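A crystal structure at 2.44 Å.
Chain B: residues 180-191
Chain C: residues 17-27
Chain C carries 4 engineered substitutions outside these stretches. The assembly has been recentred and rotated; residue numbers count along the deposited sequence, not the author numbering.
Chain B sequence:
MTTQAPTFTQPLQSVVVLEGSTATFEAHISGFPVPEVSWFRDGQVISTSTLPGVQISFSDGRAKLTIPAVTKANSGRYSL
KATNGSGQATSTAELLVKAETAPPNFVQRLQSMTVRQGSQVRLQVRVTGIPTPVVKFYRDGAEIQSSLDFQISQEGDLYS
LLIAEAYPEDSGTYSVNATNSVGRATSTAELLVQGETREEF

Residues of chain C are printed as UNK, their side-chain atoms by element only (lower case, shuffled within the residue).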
ATOM      1  N   ASN B 180      16.948   6.828  12.098  1.00 46.90           N
ATOM      2  CA  ASN B 180      17.158   5.549  11.468  1.00 45.28           C
ATOM      3  C   ASN B 180      16.687   5.602  10.046  1.00 43.28           C
ATOM      4  O   ASN B 180      16.535   6.680   9.503  1.00 47.47           O
ATOM      5  CB  ASN B 180      16.485   4.427  12.236  1.00 44.52           C
ATOM      6  CG  ASN B 180      15.016   4.446  12.101  1.00 42.16           C
ATOM      7  OD1 ASN B 180      14.480   5.122  11.242  1.00 49.60           O
ATOM      8  ND2 ASN B 180      14.331   3.704  12.963  1.00 48.86           N
ATOM      9  N   SER B 181      16.445   4.443   9.444  1.00 49.09           N
ATOM     10  CA  SER B 181      16.276   4.367   7.996  1.00 49.40           C
ATOM     11  C   SER B 181      15.018   5.033   7.515  1.00 49.49           C
ATOM     12  O   SER B 181      14.924   5.395   6.351  1.00 48.59           O
ATOM     13  CB  SER B 181      16.384   2.925   7.451  1.00 54.87           C
ATOM     14  OG  SER B 181      15.683   1.963   8.231  1.00 47.79           O
ATOM     15  N   VAL B 182      14.044   5.223   8.396  1.00 47.12           N
ATOM     16  CA  VAL B 182      12.794   5.765   7.928  1.00 50.38           C
ATOM     17  C   VAL B 182      12.325   6.940   8.755  1.00 55.53           C
ATOM     18  O   VAL B 182      11.148   7.022   9.132  1.00 54.79           O
ATOM     19  CB  VAL B 182      11.716   4.687   7.887  1.00 49.68           C
ATOM     20  CG1 VAL B 182      12.301   3.405   7.359  1.00 47.39           C
ATOM     21  CG2 VAL B 182      11.141   4.456   9.258  1.00 53.96           C
ATOM     22  N   GLY B 183      13.239   7.849   9.055  1.00 53.35           N
ATOM     23  CA  GLY B 183      12.860   9.009   9.838  1.00 49.95           C
ATOM     24  C   GLY B 183      13.846   9.480  10.879  1.00 53.78           C
ATOM     25  O   GLY B 183      14.733   8.737  11.332  1.00 49.60           O
ATOM     26  N   ARG B 184      13.678  10.736  11.273  1.00 51.83           N
ATOM     27  CA  ARG B 184      14.504  11.308  12.316  1.00 50.11           C
ATOM     28  C   ARG B 184      13.647  12.118  13.270  1.00 45.96           C
ATOM     29  O   ARG B 184      12.553  12.505  12.923  1.00 46.73           O
ATOM     30  CB  ARG B 184      15.605  12.148  11.710  1.00 42.50           C
ATOM     31  CG  ARG B 184      15.197  12.847  10.470  1.00 52.15           C
ATOM     32  CD  ARG B 184      16.399  13.475   9.768  1.00 57.28           C
ATOM     33  NE  ARG B 184      16.965  12.541   8.794  1.00 60.67           N
ATOM     34  CZ  ARG B 184      16.423  12.273   7.601  1.00 64.15           C
ATOM     35  NH1 ARG B 184      15.295  12.881   7.207  1.00 60.84           N
ATOM     36  NH2 ARG B 184      17.015  11.398   6.790  1.00 58.37           N
ATOM     37  N   ALA B 185      14.130  12.327  14.488  1.00 45.59           N
ATOM     38  CA  ALA B 185      13.422  13.137  15.465  1.00 44.79           C
ATOM     39  C   ALA B 185      14.395  13.851  16.391  1.00 44.03           C
ATOM     40  O   ALA B 185      15.468  13.338  16.687  1.00 46.62           O
ATOM     41  CB  ALA B 185      12.462  12.298  16.242  1.00 43.05           C
ATOM     42  N   THR B 186      14.028  15.052  16.830  1.00 47.40           N
ATOM     43  CA  THR B 186      14.908  15.849  17.674  1.00 43.33           C
ATOM     44  C   THR B 186      14.205  16.534  18.837  1.00 45.92           C
ATOM     45  O   THR B 186      13.187  17.195  18.659  1.00 47.77           O
ATOM     46  CB  THR B 186      15.695  16.876  16.844  1.00 45.92           C
ATOM     47  OG1 THR B 186      16.426  16.197  15.806  1.00 41.74           O
ATOM     48  CG2 THR B 186      16.701  17.590  17.737  1.00 45.62           C
ATOM     49  N   SER B 187      14.771  16.373  20.028  1.00 45.44           N
ATOM     50  CA  SER B 187      14.215  16.933  21.264  1.00 48.01           C
ATOM     51  C   SER B 187      15.214  17.896  21.898  1.00 43.87           C
ATOM     52  O   SER B 187      16.344  17.529  22.152  1.00 48.14           O
ATOM     53  CB  SER B 187      13.950  15.809  22.276  1.00 47.30           C
ATOM     54  OG  SER B 187      13.227  16.285  23.402  1.00 49.25           O
ATOM     55  N   THR B 188      14.800  19.118  22.174  1.00 43.97           N
ATOM     56  CA  THR B 188      15.707  20.048  22.819  1.00 44.37           C
ATOM     57  C   THR B 188      15.128  20.607  24.106  1.00 47.49           C
ATOM     58  O   THR B 188      13.907  20.830  24.213  1.00 45.25           O
ATOM     59  CB  THR B 188      16.201  21.157  21.852  1.00 39.55           C
ATOM     60  OG1 THR B 188      15.230  22.182  21.752  1.00 42.61           O
ATOM     61  CG2 THR B 188      16.344  20.610  20.472  1.00 39.59           C
ATOM     62  N   ALA B 189      16.024  20.800  25.077  1.00 48.68           N
ATOM     63  CA  ALA B 189      15.740  21.458  26.351  1.00 46.04           C
ATOM     64  C   ALA B 189      16.875  22.406  26.745  1.00 49.39           C
ATOM     65  O   ALA B 189      18.012  22.243  26.288  1.00 44.53           O
ATOM     66  CB  ALA B 189      15.558  20.434  27.424  1.00 46.02           C
ATOM     67  N   GLU B 190      16.556  23.387  27.596  1.00 48.32           N
ATOM     68  CA  GLU B 190      17.554  24.276  28.193  1.00 44.72           C
ATOM     69  C   GLU B 190      17.889  23.877  29.625  1.00 50.94           C
ATOM     70  O   GLU B 190      16.995  23.571  30.440  1.00 44.65           O
ATOM     71  CB  GLU B 190      17.046  25.717  28.193  1.00 47.27           C
ATOM     72  CG  GLU B 190      17.261  26.460  26.871  1.00 48.96           C
ATOM     73  CD  GLU B 190      16.544  27.791  26.839  1.00 51.33           C
ATOM     74  OE1 GLU B 190      16.538  28.484  27.883  1.00 56.23           O
ATOM     75  OE2 GLU B 190      15.980  28.156  25.777  1.00 56.94           O
ATOM     76  N   LEU B 191      19.182  23.867  29.945  1.00 49.29           N
ATOM     77  CA  LEU B 191      19.601  23.665  31.331  1.00 45.09           C
ATOM     78  C   LEU B 191      20.226  24.920  31.856  1.00 43.27           C
ATOM     79  O   LEU B 191      21.125  25.482  31.226  1.00 47.86           O
ATOM     80  CB  LEU B 191      20.598  22.522  31.449  1.00 47.96           C
ATOM     81  CG  LEU B 191      21.176  22.204  32.835  1.00 45.77           C
ATOM     82  CD1 LEU B 191      20.107  21.811  33.850  1.00 47.99           C
ATOM     83  CD2 LEU B 191      22.211  21.115  32.741  1.00 47.09           C
TER
ATOM     84  N   UNK C  17       8.483  26.677  28.369  1.00 44.58           N
ATOM     85  CA  UNK C  17       9.567  25.897  28.912  1.00 44.95           C
ATOM     86  C   UNK C  17      10.782  25.842  27.982  1.00 41.83           C
ATOM     87  O   UNK C  17      11.695  25.070  28.208  1.00 44.69           O
ATOM     88  c   UNK C  17       7.334  23.997  31.104  1.00 45.84           C
ATOM     89  n   UNK C  17       9.745  23.480  32.470  1.00 63.40           N
ATOM     90  n   UNK C  17       9.600  25.460  33.627  1.00 54.71           N
ATOM     91  c   UNK C  17       9.090  24.507  29.304  1.00 38.08           C
ATOM     92  n   UNK C  17       7.945  24.881  32.110  1.00 56.64           N
ATOM     93  c   UNK C  17       9.095  24.610  32.735  1.00 58.87           C
ATOM     94  c   UNK C  17       7.592  24.470  29.663  1.00 53.50           C
ATOM     95  N   UNK C  18      10.817  26.673  26.960  1.00 42.25           N
ATOM     96  CA  UNK C  18      12.038  26.770  26.112  1.00 50.92           C
ATOM     97  C   UNK C  18      12.481  25.417  25.607  1.00 49.29           C
ATOM     98  O   UNK C  18      13.613  24.978  25.857  1.00 46.32           O
ATOM     99  c   UNK C  18      12.760  28.339  27.925  1.00 50.67           C
ATOM    100  n   UNK C  18      10.579  31.807  25.609  1.00 49.15           N
ATOM    101  c   UNK C  18      11.725  31.230  25.945  1.00 53.23           C
ATOM    102  c   UNK C  18      13.202  27.345  26.894  1.00 42.51           C
ATOM    103  n   UNK C  18      12.843  31.508  25.269  1.00 40.19           N
ATOM    104  c   UNK C  18      12.975  29.718  27.386  1.00 53.68           C
ATOM    105  n   UNK C  18      11.755  30.372  26.957  1.00 46.71           N
ATOM    106  N   UNK C  19      11.562  24.757  24.908  1.00 53.86           N
ATOM    107  CA  UNK C  19      11.776  23.433  24.355  1.00 51.01           C
ATOM    108  C   UNK C  19      11.286  23.374  22.925  1.00 49.59           C
ATOM    109  O   UNK C  19      10.354  24.066  22.539  1.00 50.01           O
ATOM    110  o   UNK C  19      10.832  21.349  28.653  1.00 38.42           O
ATOM    111  c   UNK C  19      11.632  22.101  26.504  1.00 48.17           C
ATOM    112  c   UNK C  19      10.571  21.533  27.455  1.00 41.14           C
ATOM    113  o   UNK C  19       9.478  21.278  26.957  1.00 40.22           O
ATOM    114  c   UNK C  19      11.028  22.396  25.160  1.00 43.79           C
ATOM    115  N   UNK C  20      11.941  22.544  22.127  1.00 50.68           N
ATOM    116  CA  UNK C  20      11.653  22.486  20.719  1.00 48.13           C
ATOM    117  C   UNK C  20      11.773  21.030  20.327  1.00 48.20           C
ATOM    118  O   UNK C  20      12.467  20.245  20.968  1.00 48.19           O
ATOM    119  c   UNK C  20      12.658  23.339  19.925  1.00 45.28           C
ATOM    120  N   UNK C  21      11.111  20.668  19.251  1.00 47.26           N
ATOM    121  CA  UNK C  21      10.975  19.277  18.928  1.00 48.96           C
ATOM    122  C   UNK C  21      10.558  19.222  17.491  1.00 45.75           C
ATOM    123  O   UNK C  21       9.634  19.914  17.072  1.00 46.12           O
ATOM    124  c   UNK C  21       9.032  14.647  18.351  1.00 48.02           C
ATOM    125  c   UNK C  21       9.860  18.619  19.765  1.00 42.70           C
ATOM    126  c   UNK C  21       8.614  17.047  18.276  1.00 51.87           C
ATOM    127  c   UNK C  21      10.239  16.157  19.805  1.00 54.72           C
ATOM    128  c   UNK C  21       9.542  17.254  19.300  1.00 48.04           C
ATOM    129  c   UNK C  21       8.338  15.740  17.814  1.00 53.41           C
ATOM    130  c   UNK C  21       9.981  14.849  19.343  1.00 50.53           C
ATOM    131  N   UNK C  22      11.219  18.386  16.726  1.00 46.69           N
ATOM    132  CA  UNK C  22      10.740  18.160  15.411  1.00 47.21           C
ATOM    133  C   UNK C  22      10.972  16.740  14.937  1.00 50.79           C
ATOM    134  O   UNK C  22      11.712  15.984  15.560  1.00 54.79           O
ATOM    135  c   UNK C  22      13.547  20.136  15.439  1.00 53.57           C
ATOM    136  c   UNK C  22      12.754  19.431  14.461  1.00 51.47           C
ATOM    137  c   UNK C  22      15.635  21.351  16.885  1.00 47.79           C
ATOM    138  c   UNK C  22      13.619  19.117  13.427  1.00 52.16           C
ATOM    139  c   UNK C  22      13.267  20.736  16.684  1.00 44.57           C
ATOM    140  c   UNK C  22      11.291  19.215  14.483  1.00 44.81           C
ATOM    141  n   UNK C  22      14.903  19.552  13.722  1.00 45.09           N
ATOM    142  c   UNK C  22      14.893  20.180  14.943  1.00 50.00           C
ATOM    143  c   UNK C  22      14.311  21.330  17.396  1.00 49.39           C
ATOM    144  c   UNK C  22      15.944  20.789  15.670  1.00 47.40           C
ATOM    145  N   UNK C  23      10.311  16.368  13.851  1.00 51.62           N
ATOM    146  CA  UNK C  23      10.238  14.967  13.416  1.00 50.53           C
ATOM    147  C   UNK C  23       9.856  14.956  11.940  1.00 49.66           C
ATOM    148  O   UNK C  23       8.932  15.663  11.517  1.00 46.90           O
ATOM    149  c   UNK C  23       9.194  14.192  14.255  1.00 48.92           C
ATOM    150  N   UNK C  24      10.602  14.196  11.146  1.00 51.41           N
ATOM    151  CA  UNK C  24      10.239  13.927   9.757  1.00 50.80           C
ATOM    152  C   UNK C  24      10.294  12.413   9.536  1.00 48.46           C
ATOM    153  O   UNK C  24      11.279  11.769   9.909  1.00 47.59           O
ATOM    154  c   UNK C  24      10.527  15.295   7.581  1.00 58.65           C
ATOM    155  c   UNK C  24      11.403  15.298   6.311  1.00 55.44           C
ATOM    156  o   UNK C  24      12.537  15.820   6.372  1.00 58.01           O
ATOM    157  c   UNK C  24      11.201  14.655   8.803  1.00 50.49           C
ATOM    158  o   UNK C  24      10.957  14.776   5.255  1.00 47.50           O
ATOM    159  N   UNK C  25       9.243  11.838   8.943  1.00 45.81           N
ATOM    160  CA  UNK C  25       9.317  10.423   8.611  1.00 44.64           C
ATOM    161  C   UNK C  25       8.659   9.948   7.311  1.00 48.11           C
ATOM    162  O   UNK C  25       7.651  10.474   6.834  1.00 49.16           O
ATOM    163  n   UNK C  25       5.211   9.152  10.173  1.00 50.97           N
ATOM    164  c   UNK C  25       4.862  12.242  12.165  1.00 48.76           C
ATOM    165  c   UNK C  25       7.397   9.651  10.061  1.00 45.20           C
ATOM    166  c   UNK C  25       6.222  12.622  12.120  1.00 49.31           C
ATOM    167  c   UNK C  25       7.166  11.845  11.452  1.00 42.71           C
ATOM    168  c   UNK C  25       6.438   8.763   9.688  1.00 45.23           C
ATOM    169  c   UNK C  25       6.734  10.672  10.811  1.00 48.92           C
ATOM    170  c   UNK C  25       8.854   9.568   9.775  1.00 44.95           C
ATOM    171  c   UNK C  25       5.361  10.323  10.867  1.00 51.38           C
ATOM    172  c   UNK C  25       4.416  11.098  11.548  1.00 46.68           C
ATOM    173  N   UNK C  26       9.261   8.901   6.737  1.00 49.10           N
ATOM    174  CA  UNK C  26       8.717   8.193   5.591  1.00 46.05           C
ATOM    175  C   UNK C  26       7.432   7.561   6.053  1.00 42.54           C
ATOM    176  O   UNK C  26       7.470   6.606   6.814  1.00 48.27           O
ATOM    177  c   UNK C  26      12.827   6.913   2.989  1.00 55.78           C
ATOM    178  c   UNK C  26      11.934   6.545   4.179  1.00 59.60           C
ATOM    179  n   UNK C  26      13.992   7.719   3.424  1.00 54.11           N
ATOM    180  c   UNK C  26      10.957   7.669   4.530  1.00 50.73           C
ATOM    181  c   UNK C  26       9.689   7.116   5.139  1.00 48.33           C
ATOM    182  N   UNK C  27       6.292   8.096   5.632  1.00 45.66           N
ATOM    183  CA  UNK C  27       5.012   7.685   6.228  1.00 44.90           C
ATOM    184  C   UNK C  27       4.327   6.615   5.404  1.00 47.67           C
ATOM    185  O   UNK C  27       4.033   5.526   5.902  1.00 48.69           O
ATOM    186  o   UNK C  27       2.265   7.354   6.669  1.00 49.65           O
ATOM    187  c   UNK C  27       4.090   8.894   6.379  1.00 44.45           C
ATOM    188  o   UNK C  27       1.981   9.400   7.367  1.00 46.32           O
ATOM    189  c   UNK C  27       2.684   8.523   6.840  1.00 48.20           C
TER

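Position 17 carries seven side-chain atoms: three carbons, a nitrogen, then a carbon bearing two more nitrogens. That is a guanidinium, so Arg C17; it makes no contact with chain B and lies before the strand. Position 18 repeats the same pattern, with CB 3.1 Å from Glu B190 OE2, and is Arg C18. Its CA-to-CB bond points toward chain B, yet the end of the chain leads away, so the acid meets the aliphatic base of the side chain rather than the charge.

At position 19 three carbons end in two oxygens; the side chain is set sideways, and its second carbon lies 4.4 Å from Ala B189 CB. This is Glu C19. Position 20 has a single carbon, and that CB sits 3.4 Å from Thr B188 OG1: Ala C20. Its backbone pairs with the same threonine: Thr B188 N gives a hydrogen bond to Ala C20 O at 2.9 Å, while Ala C20 N makes weak ones to Thr B188 O and Thr B188 OG1, both at 3.3 Å.

Position 21 has one carbon followed by a ring of six carbons, with no oxygen; the ring is buried, and one of its carbons lies 4.5 Å from Ser B187 CB. This is Phe C21. Phe C21 faces Ser B187 in a non-hydrogen-bonded pair; its CA lies 3.0 Å from the O of the neighbouring Thr B186, in a CA-H...O contact.

Position 22 shows fused five- and six-membered rings holding eight carbons and one nitrogen. Thr B186 packs over one face of them, with CB 4.1 Å from the centroid of the six-membered ring, and Thr B188 CG2 reaches a carbon of that ring at 3.7 Å. The indole makes this Trp C22. Thr B186, through CB and CG2, and the methyl of Thr B188 thus give this exposed aromatic apolar contacts.

A lone carbon at position 23, its CB 4.3 Å from Ala B185 CB, gives Ala C23; two small side chains meet where the CA atoms are 4.2 Å apart. Position 24 has three carbons, the third with two oxygens, one of them 4.1 Å from Arg B184 NH1: Glu C24. These are opposite charges near each other, but beyond a salt bridge.

Position 25 again has the fused rings with one nitrogen; its CB is 3.5 Å from Val B182 O, and its ring end turns away from chain B. It is Trp C25. Here Gly B183 is required: a CB on it would clash with that of Trp C25, and its own backbone angles call for glycine. Position 26 has four carbons in a row ending in nitrogen, the third carbon 4.2 Å from Val B182 CB: Lys C26. Position 27, two carbons with two oxygens on the second, points away and out of contact; it is Asp C27.

The rule is antiparallel strand pairing. Backbone hydrogen bonds at Arg B184, Thr B186 and Thr B188 set the register; side chains then alternate, with the threonines and Trp C22 on one face and Ala B185, Ser B187, Phe C21 and Ala C23 on the other.

Chain C 17-27: RREAFWAEWKD
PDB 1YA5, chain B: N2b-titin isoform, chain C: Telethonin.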